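Local coordinates for platelet aggregation factor Sm-hPAF (Streptococcus mitis, PDB 4GWI), which binds fucosylated Lewis glycans through this F-type lectin domain, part of a toxin that probably forms pores in cholesterol-containing host membranes, at residues G78-A81 against N82-S85. The protein carries 2 engineered substitutions. Residues are numbered along the deposited sequence; the frame is centred on the assembly and turned at random.
Sequences GNVA and NRLS. With FUC (alpha-L-fucopyranose), chain B.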
ATOM      1  N   GLY A  78      17.730  -7.144  -2.813  1.00 37.03           N
ATOM      2  CA  GLY A  78      18.251  -7.437  -1.446  1.00 35.59           C
ATOM      3  C   GLY A  78      17.718  -8.744  -0.765  1.00 36.75           C
ATOM      4  O   GLY A  78      18.009  -8.976   0.398  1.00 38.53           O
ATOM      5  N   ASN A  79      16.905  -9.554  -1.448  1.00 37.51           N
ATOM      6  CA  ASN A  79      16.326 -10.799  -0.870  1.00 40.25           C
ATOM      7  C   ASN A  79      15.545 -10.567   0.443  1.00 43.52           C
ATOM      8  O   ASN A  79      15.656 -11.356   1.403  1.00 39.85           O
ATOM      9  CB  ASN A  79      17.444 -11.848  -0.537  1.00 49.76           C
ATOM     10  CG  ASN A  79      18.308 -12.228  -1.747  1.00 61.85           C
ATOM     11  OD1 ASN A  79      19.534 -12.338  -1.633  1.00 72.29           O
ATOM     12  ND2 ASN A  79      17.670 -12.457  -2.903  1.00 62.61           N
ATOM     13  N   VAL A  80      14.804  -9.457   0.490  1.00 31.23           N
ATOM     14  CA  VAL A  80      14.017  -9.043   1.653  1.00 28.15           C
ATOM     15  C   VAL A  80      12.544  -8.819   1.233  1.00 26.62           C
ATOM     16  O   VAL A  80      11.762  -8.201   2.018  1.00 25.65           O
ATOM     17  CB  VAL A  80      14.584  -7.758   2.268  1.00 32.45           C
ATOM     18  CG1 VAL A  80      15.961  -8.025   2.914  1.00 34.50           C
ATOM     19  CG2 VAL A  80      14.718  -6.635   1.219  1.00 30.62           C
ATOM     20  N   ALA A  81      12.158  -9.372   0.082  1.00 29.29           N
ATOM     21  CA  ALA A  81      10.756  -9.225  -0.399  1.00 26.88           C
ATOM     22  C   ALA A  81       9.788  -9.861   0.599  1.00 27.25           C
ATOM     23  O   ALA A  81       8.620  -9.426   0.711  1.00 25.62           O
ATOM     24  CB  ALA A  81      10.579  -9.837  -1.810  1.00 32.01           C
ATOM     25  N   ASN A  82      10.203 -10.889   1.353  1.00 26.50           N
ATOM     26  CA  ASN A  82       9.335 -11.524   2.327  1.00 28.16           C
ATOM     27  C   ASN A  82       8.926 -10.705   3.497  1.00 27.31           C
ATOM     28  O   ASN A  82       8.089 -11.146   4.247  1.00 28.75           O
ATOM     29  CB  ASN A  82       9.925 -12.904   2.788  1.00 34.82           C
ATOM     30  CG  ASN A  82      11.219 -12.763   3.629  1.00 55.20           C
ATOM     31  OD1 ASN A  82      11.482 -13.602   4.492  1.00 69.76           O
ATOM     32  ND2 ASN A  82      12.033 -11.718   3.375  1.00 56.00           N
ATOM     33  N   ARG A  83       9.467  -9.483   3.660  1.00 22.91           N
ATOM     34  CA  ARG A  83       8.995  -8.623   4.711  1.00 20.93           C
ATOM     35  C   ARG A  83       7.533  -8.214   4.464  1.00 22.13           C
ATOM     36  O   ARG A  83       6.818  -7.872   5.444  1.00 24.73           O
ATOM     37  CB  ARG A  83       9.860  -7.348   4.807  1.00 21.98           C
ATOM     38  CG  ARG A  83      11.287  -7.617   5.341  1.00 22.08           C
ATOM     39  CD  ARG A  83      12.169  -6.410   5.074  1.00 23.12           C
ATOM     40  NE  ARG A  83      13.500  -6.755   5.669  1.00 26.39           N
ATOM     41  CZ  ARG A  83      14.573  -5.938   5.612  1.00 26.91           C
ATOM     42  NH1 ARG A  83      14.531  -4.696   5.017  1.00 23.75           N
ATOM     43  NH2 ARG A  83      15.718  -6.375   6.215  1.00 28.61           N
ATOM     44  N   LEU A  84       7.125  -8.223   3.211  1.00 22.49           N
ATOM     45  CA  LEU A  84       5.715  -7.935   2.915  1.00 22.94           C
ATOM     46  C   LEU A  84       4.935  -9.288   2.956  1.00 22.27           C
ATOM     47  O   LEU A  84       4.695  -9.962   1.926  1.00 24.05           O
ATOM     48  CB  LEU A  84       5.534  -7.215   1.558  1.00 20.86           C
ATOM     49  CG  LEU A  84       4.070  -6.844   1.247  1.00 20.21           C
ATOM     50  CD1 LEU A  84       3.566  -5.803   2.280  1.00 22.39           C
ATOM     51  CD2 LEU A  84       4.077  -6.158  -0.116  1.00 21.30           C
ATOM     52  N   SER A  85       4.625  -9.647   4.177  1.00 23.55           N
ATOM     53  CA  SER A  85       3.922 -10.923   4.466  1.00 24.47           C
ATOM     54  C   SER A  85       3.157 -10.686   5.741  1.00 23.34           C
ATOM     55  O   SER A  85       3.483  -9.823   6.567  1.00 25.85           O
ATOM     56  CB  SER A  85       4.951 -12.097   4.529  1.00 29.60           C
ATOM     57  OG  SER A  85       5.719 -11.852   5.652  1.00 35.54           O
TER
HETATM   58  C1  FUC B   3      19.128  -3.826   2.615  1.00 35.86           C
HETATM   59  C2  FUC B   3      18.461  -4.465   3.818  1.00 32.30           C
HETATM   60  C3  FUC B   3      18.464  -3.538   4.995  1.00 28.49           C
HETATM   61  C4  FUC B   3      17.733  -2.274   4.597  1.00 27.87           C
HETATM   62  C5  FUC B   3      18.457  -1.706   3.395  1.00 29.73           C
HETATM   63  C6  FUC B   3      17.839  -0.412   2.920  1.00 27.42           C
HETATM   64  O2  FUC B   3      19.159  -5.655   4.150  1.00 36.06           O
HETATM   65  O3  FUC B   3      17.830  -4.153   6.043  1.00 29.16           O
HETATM   66  O4  FUC B   3      16.400  -2.600   4.306  1.00 24.88           O
HETATM   67  O5  FUC B   3      18.474  -2.617   2.335  1.00 28.38           O
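Asn79 comes near the second segment only loosely, its backbone O lying in the neighbourhood of Asn82 ND2 without a bond. At Val80, which runs side by side with Arg83, the contact becomes close. Its CG1 sits 3.7 Å from Arg83 CZ, over the centre of one face of the guanidinium, while CB flanks NE; the methyl gets there because chi1 of -68° sets it anti to the carbonyl carbon. The backbone of the same residue serves Arg83 too: Val80 O accepts a nearly straight bond from Arg83 N (3.1 Å, 169°), and that oxygen also lies against the first carbons of the arginine chain. The amide ND2 of Asn82 also packs against this backbone, 3.6 Å from Val80 C. Residues 81-83 form a short 3-10 turn in the loop between strands 64-74 and 87-92 of an F-type lectin fold, and it carries Arg83 into the glycan pocket, to which Gly78 also belongs. Extended from CG to NE, the arginine reaches fucose with both terminal nitrogens: NH1 gives a bond to O4 (2.9 Å) and a weak one to O3, and NH2 binds O3 at 3.1 Å, with O3 lying in the guanidinium plane. Val80 on a face and the sugar at the edge therefore restrict how that group can turn. His48 and Arg75 hold the same fucose, and Arg75 also touches both Val80 and Arg83. Ala81 opens this turn, its O taking Leu84 N at 3.2 Å as well as the side-chain amide of Asn74. Just beyond, Leu84 centres an inverse gamma turn, and Ser85 OG reaches back 2.8 Å to Asn82 O, almost in line with the carbonyl bond.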